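Local coordinates for ORC1-type DNA replication protein 2 (PDB 1W5T) that takes part in regulating DNA replication in Aeropyrum pernix and binds DNA, pairing an ATP-binding AAA+ domain with a winged-helix domain, at residues Ser49-Ile54 and Ser204-Lys209; Arg109-Pro114 and Lys127-Asn132; Ile312-Ile317 and Phe384-His389. All blocks are in the same frame, centred on the assembly; numbering follows the deposited sequence.

Contact 1. Residues Ser49-Ile54 and Ser204-Lys209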
ATOM      1  N   SER A  49      19.395  10.247  -9.323  1.00 19.80           N
ATOM      2  CA  SER A  49      19.828  10.113  -7.932  1.00 18.98           C
ATOM      3  C   SER A  49      18.735  10.365  -6.890  1.00 18.67           C
ATOM      4  O   SER A  49      18.944  10.078  -5.690  1.00 19.15           O
ATOM      5  CB  SER A  49      20.992  11.025  -7.634  1.00 18.29           C
ATOM      6  OG  SER A  49      20.638  12.339  -7.964  1.00 19.89           O
ATOM      7  N   ASP A  50      17.581  10.875  -7.328  1.00 17.45           N
ATOM      8  CA  ASP A  50      16.506  11.187  -6.388  1.00 17.00           C
ATOM      9  C   ASP A  50      15.907   9.973  -5.682  1.00 16.52           C
ATOM     10  O   ASP A  50      15.840   8.876  -6.234  1.00 16.05           O
ATOM     11  CB  ASP A  50      15.403  11.971  -7.080  1.00 17.82           C
ATOM     12  CG  ASP A  50      15.841  13.370  -7.421  1.00 19.58           C
ATOM     13  OD1 ASP A  50      16.168  13.648  -8.607  1.00 22.95           O
ATOM     14  OD2 ASP A  50      15.919  14.249  -6.551  1.00 23.40           O
ATOM     15  N   VAL A  51      15.487  10.185  -4.442  1.00 15.55           N
ATOM     16  CA  VAL A  51      14.804   9.155  -3.680  1.00 14.23           C
ATOM     17  C   VAL A  51      13.454   9.735  -3.332  1.00 14.43           C
ATOM     18  O   VAL A  51      13.376  10.766  -2.668  1.00 14.63           O
ATOM     19  CB  VAL A  51      15.598   8.784  -2.386  1.00 14.48           C
ATOM     20  CG1 VAL A  51      14.784   7.873  -1.465  1.00 12.90           C
ATOM     21  CG2 VAL A  51      16.954   8.158  -2.726  1.00 11.44           C
ATOM     22  N   ASN A  52      12.388   9.089  -3.794  1.00 14.02           N
ATOM     23  CA  ASN A  52      11.024   9.515  -3.443  1.00 13.18           C
ATOM     24  C   ASN A  52      10.198   8.380  -2.819  1.00 12.25           C
ATOM     25  O   ASN A  52      10.551   7.229  -2.908  1.00 12.89           O
ATOM     26  CB  ASN A  52      10.315  10.103  -4.664  1.00 13.61           C
ATOM     27  CG  ASN A  52      11.062  11.296  -5.276  1.00 13.35           C
ATOM     28  OD1 ASN A  52      11.415  12.240  -4.584  1.00 13.23           O
ATOM     29  ND2 ASN A  52      11.267  11.258  -6.590  1.00 13.31           N
ATOM     30  N   MET A  53       9.100   8.702  -2.176  1.00 12.29           N
ATOM     31  CA  MET A  53       8.314   7.676  -1.560  1.00 13.03           C
ATOM     32  C   MET A  53       6.836   7.842  -1.861  1.00 12.54           C
ATOM     33  O   MET A  53       6.330   8.966  -1.924  1.00 13.67           O
ATOM     34  CB  MET A  53       8.540   7.662  -0.047  1.00 13.89           C
ATOM     35  CG  MET A  53       7.668   6.641   0.698  1.00 15.91           C
ATOM     36  SD  MET A  53       7.913   6.547   2.485  1.00 23.31           S
ATOM     37  CE  MET A  53       9.358   5.553   2.548  1.00 18.55           C
ATOM     38  N   ILE A  54       6.158   6.705  -1.981  1.00 12.15           N
ATOM     39  CA  ILE A  54       4.703   6.587  -2.051  1.00 12.13           C
ATOM     40  C   ILE A  54       4.292   5.811  -0.840  1.00 12.40           C
ATOM     41  O   ILE A  54       4.875   4.759  -0.576  1.00 13.04           O
ATOM     42  CB  ILE A  54       4.297   5.771  -3.307  1.00 12.03           C
ATOM     43  CG1 ILE A  54       4.653   6.526  -4.606  1.00 11.01           C
ATOM     44  CG2 ILE A  54       2.802   5.386  -3.233  1.00 11.57           C
ATOM     45  CD1 ILE A  54       4.526   5.689  -5.977  1.00  6.99           C
ATOM     46  N   SER A 204      15.928  12.155   5.481  1.00 27.47           N
ATOM     47  CA  SER A 204      16.178  13.462   4.891  1.00 26.86           C
ATOM     48  C   SER A 204      16.538  13.391   3.403  1.00 26.80           C
ATOM     49  O   SER A 204      16.445  14.400   2.728  1.00 25.80           O
ATOM     50  CB  SER A 204      17.282  14.223   5.650  1.00 26.39           C
ATOM     51  OG  SER A 204      18.507  13.506   5.624  1.00 23.55           O
ATOM     52  N   GLN A 205      16.946  12.212   2.909  1.00 27.22           N
ATOM     53  CA  GLN A 205      17.216  12.022   1.470  1.00 27.79           C
ATOM     54  C   GLN A 205      15.951  11.991   0.611  1.00 26.74           C
ATOM     55  O   GLN A 205      16.024  12.077  -0.621  1.00 27.07           O
ATOM     56  CB  GLN A 205      18.041  10.765   1.207  1.00 28.13           C
ATOM     57  CG  GLN A 205      19.308  11.050   0.383  1.00 32.91           C
ATOM     58  CD  GLN A 205      20.340  11.876   1.154  1.00 34.50           C
ATOM     59  OE1 GLN A 205      21.050  12.687   0.575  1.00 34.80           O
ATOM     60  NE2 GLN A 205      20.410  11.663   2.461  1.00 36.20           N
ATOM     61  N   ILE A 206      14.801  11.858   1.252  1.00 24.85           N
ATOM     62  CA  ILE A 206      13.552  11.704   0.503  1.00 24.55           C
ATOM     63  C   ILE A 206      12.998  13.045   0.100  1.00 23.78           C
ATOM     64  O   ILE A 206      12.585  13.825   0.941  1.00 24.37           O
ATOM     65  CB  ILE A 206      12.485  10.902   1.306  1.00 24.15           C
ATOM     66  CG1 ILE A 206      13.062   9.575   1.762  1.00 22.87           C
ATOM     67  CG2 ILE A 206      11.254  10.652   0.433  1.00 24.64           C
ATOM     68  CD1 ILE A 206      12.153   8.798   2.680  1.00 22.90           C
ATOM     69  N   GLY A 207      13.005  13.323  -1.188  1.00 23.16           N
ATOM     70  CA  GLY A 207      12.647  14.650  -1.641  1.00 22.27           C
ATOM     71  C   GLY A 207      11.155  14.886  -1.709  1.00 21.65           C
ATOM     72  O   GLY A 207      10.689  15.992  -1.460  1.00 22.37           O
ATOM     73  N   PHE A 208      10.409  13.851  -2.063  1.00 20.40           N
ATOM     74  CA  PHE A 208       8.979  13.974  -2.320  1.00 19.07           C
ATOM     75  C   PHE A 208       8.257  12.748  -1.797  1.00 17.90           C
ATOM     76  O   PHE A 208       8.609  11.599  -2.117  1.00 17.44           O
ATOM     77  CB  PHE A 208       8.732  14.194  -3.805  1.00 19.45           C
ATOM     78  CG  PHE A 208       7.328  14.623  -4.151  1.00 22.67           C
ATOM     79  CD1 PHE A 208       6.707  15.673  -3.474  1.00 26.48           C
ATOM     80  CD2 PHE A 208       6.623  13.977  -5.160  1.00 24.98           C
ATOM     81  CE1 PHE A 208       5.400  16.060  -3.802  1.00 27.46           C
ATOM     82  CE2 PHE A 208       5.325  14.378  -5.511  1.00 26.30           C
ATOM     83  CZ  PHE A 208       4.715  15.410  -4.829  1.00 24.80           C
ATOM     84  N   LYS A 209       7.253  13.016  -0.974  1.00 16.52           N
ATOM     85  CA  LYS A 209       6.474  12.004  -0.290  1.00 15.99           C
ATOM     86  C   LYS A 209       5.077  12.157  -0.836  1.00 16.02           C
ATOM     87  O   LYS A 209       4.516  13.257  -0.870  1.00 16.47           O
ATOM     88  CB  LYS A 209       6.490  12.208   1.224  1.00 15.43           C
ATOM     89  CG  LYS A 209       7.766  11.824   1.866  1.00 16.89           C
ATOM     90  CD  LYS A 209       7.989  12.581   3.168  1.00 22.23           C
ATOM     91  CE  LYS A 209       9.439  12.525   3.605  1.00 24.13           C
ATOM     92  NZ  LYS A 209       9.661  13.264   4.864  1.00 27.51           N
TER
HETATM   93  O   HOH W   1      15.754  12.689  -3.110  1.00 15.60           O
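V51 and M53 bond through their backbones to G207 and F208, joining two parallel strands of the AAA+ P-loop core, where strand order is 2-3-4-1-5. Strand 51-56, which runs on toward the ATP-binding residues G62 to T67, is flanked here by the edge strand 206-212, one of the two outermost. The short strand axes come within 4.9 Å at an angle of 27°. Two backbone bonds fix the pairing: G207 N reaches V51 O at 3.0 Å, and M53 N reaches F208 O at 2.9 Å, nearly straight at 169°.

The close packing lies around I206. I206 CG1 lies anti to the carbonyl carbon (chi1 -54°) and meets V51 CG1 at 4.0 Å. This leaves I206 CG2 anti to the backbone N and against M53, 4.1 Å from M53 CB. L192 of helix 190-198 covers both I206 and M53, and F182 and L184 of the next strand back V51.

On the other face of the sheet N52 lies beside F208, with N52 CG 4.0 Å from F208 CB and I37 of helix 28-43 touching both side chains. An alanine in place of N52 would probably leave a gap beside F208 CB and weaken the packing against I37 and Y38.

The edge is looser. The F208 ring leads away from strand 51-56, and so does the K209 chain, whose ammonium forms a salt bridge with E203. G207 is exposed. Where the strands begin to part, direct pairing gives way to a water that accepts from V51 N at 2.8 Å and also meets Q205 O. V51 O, already holding G207 N, takes a further CA-H...O contact from I206 CA at 3.3 Å.

Contact 2. Residues Arg109-Pro114 and Lys127-Asn132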
ATOM      1  N   ARG A 109      19.628  -9.465 -11.222  1.00 20.74           N
ATOM      2  CA  ARG A 109      18.822 -10.405 -12.017  1.00 21.69           C
ATOM      3  C   ARG A 109      18.004  -9.579 -13.030  1.00 20.76           C
ATOM      4  O   ARG A 109      18.074  -9.805 -14.231  1.00 21.19           O
ATOM      5  CB  ARG A 109      17.855 -11.220 -11.103  1.00 22.71           C
ATOM      6  CG  ARG A 109      18.314 -12.643 -10.609  1.00 29.21           C
ATOM      7  CD  ARG A 109      17.135 -13.636 -10.073  1.00 38.78           C
ATOM      8  NE  ARG A 109      15.881 -12.965  -9.651  1.00 43.02           N
ATOM      9  CZ  ARG A 109      14.606 -13.164 -10.050  1.00 43.66           C
ATOM     10  NH1 ARG A 109      13.675 -12.406  -9.504  1.00 42.37           N
ATOM     11  NH2 ARG A 109      14.236 -14.068 -10.949  1.00 46.37           N
ATOM     12  N   GLN A 110      17.272  -8.589 -12.537  1.00 19.90           N
ATOM     13  CA  GLN A 110      16.455  -7.714 -13.375  1.00 20.08           C
ATOM     14  C   GLN A 110      17.160  -6.832 -14.425  1.00 19.88           C
ATOM     15  O   GLN A 110      16.580  -6.560 -15.457  1.00 19.52           O
ATOM     16  CB  GLN A 110      15.543  -6.858 -12.510  1.00 20.08           C
ATOM     17  CG  GLN A 110      14.335  -7.665 -12.051  1.00 23.26           C
ATOM     18  CD  GLN A 110      13.477  -6.912 -11.112  1.00 25.03           C
ATOM     19  OE1 GLN A 110      13.554  -7.107  -9.906  1.00 29.99           O
ATOM     20  NE2 GLN A 110      12.648  -6.061 -11.644  1.00 26.13           N
ATOM     21  N   THR A 111      18.399  -6.390 -14.174  1.00 19.44           N
ATOM     22  CA  THR A 111      19.106  -5.576 -15.153  1.00 18.09           C
ATOM     23  C   THR A 111      19.522  -6.492 -16.287  1.00 18.27           C
ATOM     24  O   THR A 111      19.755  -6.041 -17.401  1.00 17.47           O
ATOM     25  CB  THR A 111      20.396  -4.947 -14.558  1.00 18.26           C
ATOM     26  OG1 THR A 111      21.309  -5.992 -14.145  1.00 16.94           O
ATOM     27  CG2 THR A 111      20.103  -4.131 -13.289  1.00 17.49           C
ATOM     28  N   GLY A 112      19.685  -7.774 -15.969  1.00 18.75           N
ATOM     29  CA  GLY A 112      20.269  -8.738 -16.893  1.00 18.85           C
ATOM     30  C   GLY A 112      21.777  -8.692 -17.022  1.00 19.24           C
ATOM     31  O   GLY A 112      22.343  -9.478 -17.785  1.00 19.60           O
ATOM     32  N   TYR A 113      22.432  -7.775 -16.315  1.00 19.58           N
ATOM     33  CA  TYR A 113      23.896  -7.636 -16.387  1.00 20.49           C
ATOM     34  C   TYR A 113      24.614  -8.861 -15.818  1.00 21.27           C
ATOM     35  O   TYR A 113      24.169  -9.467 -14.822  1.00 21.72           O
ATOM     36  CB  TYR A 113      24.373  -6.389 -15.622  1.00 20.43           C
ATOM     37  CG  TYR A 113      23.960  -5.036 -16.177  1.00 18.73           C
ATOM     38  CD1 TYR A 113      23.698  -3.988 -15.292  1.00 18.17           C
ATOM     39  CD2 TYR A 113      23.838  -4.796 -17.554  1.00 18.37           C
ATOM     40  CE1 TYR A 113      23.325  -2.739 -15.728  1.00 18.56           C
ATOM     41  CE2 TYR A 113      23.462  -3.513 -18.044  1.00 16.83           C
ATOM     42  CZ  TYR A 113      23.216  -2.468 -17.103  1.00 18.64           C
ATOM     43  OH  TYR A 113      22.845  -1.153 -17.438  1.00 13.87           O
ATOM     44  N   PRO A 114      25.720  -9.264 -16.423  1.00 22.46           N
ATOM     45  CA  PRO A 114      26.387 -10.475 -15.933  1.00 22.77           C
ATOM     46  C   PRO A 114      27.317 -10.069 -14.813  1.00 22.55           C
ATOM     47  O   PRO A 114      28.453  -9.668 -14.989  1.00 23.72           O
ATOM     48  CB  PRO A 114      27.102 -10.999 -17.175  1.00 22.88           C
ATOM     49  CG  PRO A 114      27.357  -9.773 -18.028  1.00 22.98           C
ATOM     50  CD  PRO A 114      26.449  -8.661 -17.559  1.00 22.27           C
ATOM     51  N   LYS A 127      28.777  -1.750  -6.075  1.00 22.27           N
ATOM     52  CA  LYS A 127      29.918  -1.261  -6.873  1.00 22.09           C
ATOM     53  C   LYS A 127      29.876  -1.772  -8.297  1.00 20.63           C
ATOM     54  O   LYS A 127      30.063  -0.979  -9.190  1.00 20.59           O
ATOM     55  CB  LYS A 127      31.280  -1.638  -6.255  1.00 22.50           C
ATOM     56  CG  LYS A 127      31.567  -1.002  -4.912  1.00 25.66           C
ATOM     57  CD  LYS A 127      32.991  -1.358  -4.460  1.00 32.04           C
ATOM     58  CE  LYS A 127      33.217  -1.108  -2.965  1.00 36.07           C
ATOM     59  NZ  LYS A 127      33.517  -2.415  -2.247  1.00 39.27           N
ATOM     60  N   ALA A 128      29.651  -3.077  -8.493  1.00 19.57           N
ATOM     61  CA  ALA A 128      29.627  -3.711  -9.837  1.00 19.76           C
ATOM     62  C   ALA A 128      28.466  -3.166 -10.696  1.00 19.44           C
ATOM     63  O   ALA A 128      28.581  -2.976 -11.926  1.00 19.45           O
ATOM     64  CB  ALA A 128      29.537  -5.210  -9.723  1.00 18.83           C
ATOM     65  N   LEU A 129      27.369  -2.901  -9.998  1.00 19.01           N
ATOM     66  CA  LEU A 129      26.176  -2.255 -10.548  1.00 19.03           C
ATOM     67  C   LEU A 129      26.527  -0.873 -11.054  1.00 17.92           C
ATOM     68  O   LEU A 129      26.270  -0.563 -12.217  1.00 17.71           O
ATOM     69  CB  LEU A 129      25.087  -2.189  -9.477  1.00 18.62           C
ATOM     70  CG  LEU A 129      23.598  -2.328  -9.778  1.00 21.13           C
ATOM     71  CD1 LEU A 129      23.261  -2.991 -11.118  1.00 19.39           C
ATOM     72  CD2 LEU A 129      22.922  -3.080  -8.555  1.00 20.93           C
ATOM     73  N   VAL A 130      27.150  -0.064 -10.200  1.00 17.47           N
ATOM     74  CA  VAL A 130      27.607   1.263 -10.593  1.00 17.81           C
ATOM     75  C   VAL A 130      28.548   1.211 -11.794  1.00 18.25           C
ATOM     76  O   VAL A 130      28.373   1.960 -12.732  1.00 18.84           O
ATOM     77  CB  VAL A 130      28.232   2.001  -9.431  1.00 17.82           C
ATOM     78  CG1 VAL A 130      29.080   3.199  -9.916  1.00 17.06           C
ATOM     79  CG2 VAL A 130      27.123   2.508  -8.500  1.00 17.75           C
ATOM     80  N   ASP A 131      29.521   0.309 -11.773  1.00 18.84           N
ATOM     81  CA  ASP A 131      30.398   0.094 -12.912  1.00 19.70           C
ATOM     82  C   ASP A 131      29.701  -0.324 -14.208  1.00 18.73           C
ATOM     83  O   ASP A 131      29.955   0.295 -15.248  1.00 18.89           O
ATOM     84  CB  ASP A 131      31.482  -0.909 -12.578  1.00 20.83           C
ATOM     85  CG  ASP A 131      32.839  -0.343 -12.799  1.00 26.09           C
ATOM     86  OD1 ASP A 131      33.024   0.832 -12.412  1.00 31.35           O
ATOM     87  OD2 ASP A 131      33.769  -0.989 -13.367  1.00 30.15           O
ATOM     88  N   ASN A 132      28.826  -1.342 -14.159  1.00 17.54           N
ATOM     89  CA  ASN A 132      28.073  -1.793 -15.374  1.00 16.26           C
ATOM     90  C   ASN A 132      27.163  -0.697 -15.945  1.00 14.78           C
ATOM     91  O   ASN A 132      27.021  -0.577 -17.143  1.00 14.63           O
ATOM     92  CB  ASN A 132      27.212  -3.042 -15.095  1.00 16.33           C
ATOM     93  CG  ASN A 132      28.027  -4.329 -15.030  1.00 18.59           C
ATOM     94  OD1 ASN A 132      28.089  -5.098 -15.994  1.00 18.65           O
ATOM     95  ND2 ASN A 132      28.647  -4.579 -13.871  1.00 19.71           N
TER
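Y113 meets N132 through a CH-pi contact: N132 CB sits over one face of the phenol ring, 4.0 Å from the Y113 centroid and 25° off the normal. It is displaced toward the rim, as the 3.6 Å approach of N132 CB to Y113 CD1 shows. The N132 amide is turned only 23° from the ring plane, and the side chains of Y113 and N132 run antiparallel alongside one another. T111 O lies above the opposite ring face, offset toward the rim.

Apolar contacts come from L129, one helical turn before N132. L129 CD1 is at the ring edge, 4.3 Å from Y113 CD1, and the same L129 CD1 packs 4.0 Å from T111 CG2.

The hydrogen bonds of T111 and Y113 are made within their own segment or with residues outside both. T111 OG1, placed between the backbone N and the carbonyl carbon (chi1 62°), accepts from Y113 N at 3.0 Å in an ST turn, and it also bonds V108 O. This turn follows the end of helix 100-111, where G112 has positive phi, and it probably helps to set Y113 facing helix 122-136. The Y113 hydroxyl bonds H138 ND1, just beyond that helix.

With T111 OG1 and the phenol oxygen already engaged by other partners, the direct junction of these segments within the AAA+ domain rests on dispersion and CH-pi attraction, which depend on close fit.

Contact 3. Residues Ile312-Ile317 and Phe384-His389; sequences IILRLI and FRLAPH
L314 and I317 of helix 308-322 pack on F384 and L386 of strand 382-386 in an apolar helix-on-strand contact inside the C-terminal winged-helix domain. The short axes are 8.3 Å apart and almost perpendicular, at 85°, so the helix meets the strand over a short length. I317 and L386 make the nearest backbone approach, their CA atoms being 6.0 Å apart.

I317 contributes the larger share. Its CB points at the strand, and its two branches divide the work. I317 CG2, anti to the backbone N, presses on the peptide link itself, 3.3 Å from L386 N and 3.5 Å from R385 C. I317 CG1 is anti to the carbonyl carbon (chi1 -71°) and carries I317 CD1 to F384 CB at 3.9 Å. Beyond CB the phenyl group leads away from the helix, reaching L359 of helix 352-364 and A370 of strand 368-372.

L314 and L386 form the second point of contact. Their side chains cross at about a right angle, and the L314 CD1 and L386 CD1 methyls come to 3.7 Å. L386 is further covered by A392 and L395 of helix 392-408, while L314 also touches V368 of the adjoining strand.

The CB of R385, between the two apolar strand residues, points away from the helix. Its guanidinium makes a salt bridge through NE to D369, and P388 CG lies over one face of the group. F384 and L386 thus serve the apolar contact while R385 bonds within the sheet.

A helix packed against the central strand of a small three-stranded antiparallel sheet, with strands 368-372 and 382-386 as the two arms of the wing, is typical of the winged-helix fold.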
ATOM      1  N   ILE A 312      -9.508  -4.550  24.280  1.00 22.17           N
ATOM      2  CA  ILE A 312     -10.773  -4.414  24.998  1.00 21.64           C
ATOM      3  C   ILE A 312     -11.580  -3.155  24.566  1.00 21.08           C
ATOM      4  O   ILE A 312     -12.789  -3.209  24.391  1.00 20.94           O
ATOM      5  CB  ILE A 312     -10.558  -4.471  26.552  1.00 21.06           C
ATOM      6  CG1 ILE A 312     -10.180  -5.877  26.982  1.00 19.28           C
ATOM      7  CG2 ILE A 312     -11.822  -4.115  27.296  1.00 18.99           C
ATOM      8  CD1 ILE A 312      -9.186  -5.879  28.110  1.00 17.64           C
ATOM      9  N   ILE A 313     -10.889  -2.050  24.392  1.00 20.93           N
ATOM     10  CA  ILE A 313     -11.492  -0.791  23.974  1.00 21.06           C
ATOM     11  C   ILE A 313     -11.958  -0.837  22.524  1.00 20.84           C
ATOM     12  O   ILE A 313     -13.097  -0.393  22.200  1.00 20.60           O
ATOM     13  CB  ILE A 313     -10.520   0.372  24.206  1.00 20.67           C
ATOM     14  CG1 ILE A 313     -10.123   0.414  25.698  1.00 21.82           C
ATOM     15  CG2 ILE A 313     -11.167   1.674  23.741  1.00 20.33           C
ATOM     16  CD1 ILE A 313      -8.819   1.248  26.018  1.00 24.20           C
ATOM     17  N   LEU A 314     -11.111  -1.394  21.663  1.00 20.24           N
ATOM     18  CA  LEU A 314     -11.502  -1.643  20.280  1.00 20.67           C
ATOM     19  C   LEU A 314     -12.796  -2.476  20.186  1.00 20.83           C
ATOM     20  O   LEU A 314     -13.723  -2.141  19.447  1.00 20.21           O
ATOM     21  CB  LEU A 314     -10.364  -2.290  19.478  1.00 19.15           C
ATOM     22  CG  LEU A 314     -10.609  -2.461  17.970  1.00 18.14           C
ATOM     23  CD1 LEU A 314     -11.018  -1.130  17.351  1.00 17.77           C
ATOM     24  CD2 LEU A 314      -9.353  -3.003  17.231  1.00 16.58           C
ATOM     25  N   ARG A 315     -12.838  -3.557  20.948  1.00 21.93           N
ATOM     26  CA  ARG A 315     -14.008  -4.414  21.000  1.00 23.68           C
ATOM     27  C   ARG A 315     -15.270  -3.640  21.386  1.00 23.99           C
ATOM     28  O   ARG A 315     -16.309  -3.775  20.749  1.00 23.48           O
ATOM     29  CB  ARG A 315     -13.784  -5.574  21.977  1.00 24.24           C
ATOM     30  CG  ARG A 315     -14.745  -6.717  21.731  1.00 25.07           C
ATOM     31  CD  ARG A 315     -15.387  -7.260  22.963  1.00 26.46           C
ATOM     32  NE  ARG A 315     -15.844  -8.637  22.760  1.00 29.63           N
ATOM     33  CZ  ARG A 315     -17.123  -8.996  22.625  1.00 32.42           C
ATOM     34  NH1 ARG A 315     -17.434 -10.270  22.459  1.00 34.12           N
ATOM     35  NH2 ARG A 315     -18.102  -8.091  22.661  1.00 31.89           N
ATOM     36  N   LEU A 316     -15.151  -2.801  22.403  1.00 24.51           N
ATOM     37  CA  LEU A 316     -16.300  -2.092  22.913  1.00 25.81           C
ATOM     38  C   LEU A 316     -16.820  -1.077  21.899  1.00 26.57           C
ATOM     39  O   LEU A 316     -18.027  -0.951  21.693  1.00 26.73           O
ATOM     40  CB  LEU A 316     -15.963  -1.417  24.240  1.00 25.83           C
ATOM     41  CG  LEU A 316     -15.782  -2.289  25.480  1.00 25.61           C
ATOM     42  CD1 LEU A 316     -15.018  -1.488  26.494  1.00 25.21           C
ATOM     43  CD2 LEU A 316     -17.121  -2.796  26.069  1.00 25.18           C
ATOM     44  N   ILE A 317     -15.889  -0.366  21.253  1.00 27.42           N
ATOM     45  CA  ILE A 317     -16.225   0.575  20.198  1.00 26.63           C
ATOM     46  C   ILE A 317     -16.888  -0.179  19.051  1.00 28.02           C
ATOM     47  O   ILE A 317     -17.863   0.288  18.497  1.00 28.16           O
ATOM     48  CB  ILE A 317     -14.978   1.329  19.754  1.00 25.81           C
ATOM     49  CG1 ILE A 317     -14.548   2.306  20.854  1.00 24.50           C
ATOM     50  CG2 ILE A 317     -15.198   2.030  18.412  1.00 24.26           C
ATOM     51  CD1 ILE A 317     -13.380   3.259  20.513  1.00 15.16           C
ATOM     52  N   PHE A 384     -16.611   8.528  19.412  1.00 28.52           N
ATOM     53  CA  PHE A 384     -15.737   7.535  18.806  1.00 27.15           C
ATOM     54  C   PHE A 384     -16.571   6.560  18.046  1.00 27.37           C
ATOM     55  O   PHE A 384     -17.683   6.232  18.484  1.00 28.47           O
ATOM     56  CB  PHE A 384     -14.983   6.759  19.867  1.00 26.07           C
ATOM     57  CG  PHE A 384     -14.008   7.568  20.654  1.00 24.03           C
ATOM     58  CD1 PHE A 384     -14.320   8.003  21.946  1.00 22.70           C
ATOM     59  CD2 PHE A 384     -12.763   7.858  20.140  1.00 22.32           C
ATOM     60  CE1 PHE A 384     -13.408   8.752  22.693  1.00 21.66           C
ATOM     61  CE2 PHE A 384     -11.834   8.604  20.879  1.00 21.27           C
ATOM     62  CZ  PHE A 384     -12.162   9.044  22.159  1.00 22.49           C
ATOM     63  N   ARG A 385     -16.063   6.085  16.917  1.00 26.70           N
ATOM     64  CA  ARG A 385     -16.722   5.014  16.169  1.00 26.51           C
ATOM     65  C   ARG A 385     -15.705   4.036  15.551  1.00 25.78           C
ATOM     66  O   ARG A 385     -14.556   4.370  15.328  1.00 25.31           O
ATOM     67  CB  ARG A 385     -17.653   5.609  15.102  1.00 26.73           C
ATOM     68  CG  ARG A 385     -17.066   5.687  13.662  1.00 28.02           C
ATOM     69  CD  ARG A 385     -17.950   6.354  12.622  1.00 28.35           C
ATOM     70  NE  ARG A 385     -17.194   7.296  11.796  1.00 30.92           N
ATOM     71  CZ  ARG A 385     -17.711   8.034  10.806  1.00 31.29           C
ATOM     72  NH1 ARG A 385     -18.998   7.945  10.485  1.00 29.03           N
ATOM     73  NH2 ARG A 385     -16.931   8.873  10.139  1.00 30.28           N
ATOM     74  N   LEU A 386     -16.116   2.815  15.295  1.00 25.91           N
ATOM     75  CA  LEU A 386     -15.323   1.958  14.434  1.00 26.15           C
ATOM     76  C   LEU A 386     -15.257   2.585  13.052  1.00 26.73           C
ATOM     77  O   LEU A 386     -16.238   3.168  12.576  1.00 26.90           O
ATOM     78  CB  LEU A 386     -15.931   0.563  14.344  1.00 25.67           C
ATOM     79  CG  LEU A 386     -14.875  -0.478  13.980  1.00 24.24           C
ATOM     80  CD1 LEU A 386     -13.901  -0.579  15.177  1.00 24.40           C
ATOM     81  CD2 LEU A 386     -15.526  -1.789  13.677  1.00 21.34           C
ATOM     82  N   ALA A 387     -14.099   2.487  12.416  1.00 28.03           N
ATOM     83  CA  ALA A 387     -13.957   2.867  11.004  1.00 29.69           C
ATOM     84  C   ALA A 387     -15.061   2.165  10.206  1.00 30.66           C
ATOM     85  O   ALA A 387     -15.183   0.950  10.258  1.00 30.43           O
ATOM     86  CB  ALA A 387     -12.585   2.466  10.497  1.00 29.32           C
ATOM     87  N   PRO A 388     -15.913   2.924   9.538  1.00 32.17           N
ATOM     88  CA  PRO A 388     -17.086   2.333   8.850  1.00 33.86           C
ATOM     89  C   PRO A 388     -16.775   1.140   7.906  1.00 34.91           C
ATOM     90  O   PRO A 388     -17.623   0.252   7.747  1.00 35.98           O
ATOM     91  CB  PRO A 388     -17.689   3.520   8.094  1.00 33.89           C
ATOM     92  CG  PRO A 388     -17.281   4.720   8.946  1.00 34.52           C
ATOM     93  CD  PRO A 388     -15.851   4.393   9.415  1.00 32.64           C
ATOM     94  N   HIS A 389     -15.566   1.094   7.349  1.00 35.50           N
ATOM     95  CA  HIS A 389     -15.200   0.063   6.386  1.00 36.21           C
ATOM     96  C   HIS A 389     -14.861  -1.290   7.025  1.00 36.95           C
ATOM     97  O   HIS A 389     -14.825  -2.330   6.340  1.00 37.25           O
ATOM     98  CB  HIS A 389     -14.039   0.550   5.514  1.00 35.66           C
ATOM     99  CG  HIS A 389     -12.736   0.621   6.234  1.00 33.62           C
ATOM    100  ND1 HIS A 389     -12.478   1.553   7.214  1.00 31.89           N
ATOM    101  CD2 HIS A 389     -11.615  -0.131   6.125  1.00 33.41           C
ATOM    102  CE1 HIS A 389     -11.256   1.372   7.679  1.00 30.47           C
ATOM    103  NE2 HIS A 389     -10.708   0.359   7.034  1.00 31.41           N
TER

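From the N terminus, contact 1 opens at 49-54 and closes at 204-209, a loop holding much of the AAA+ core. Contact 2 is nested inside it: the short excursion from 109-114 to 127-132 joins the end of helix 100-111 to helix 122-136, with its centre about 23 Å from that of contact 1 and no touch between them. Contact 3 follows in series, after the chain has passed through the lid region, and closes from 312-317 to 384-389 within the winged-helix domain. Contacts 2 and 3 lie on opposite sides of the chain's centre, their centres about 50 Å apart. None of the three loops cross.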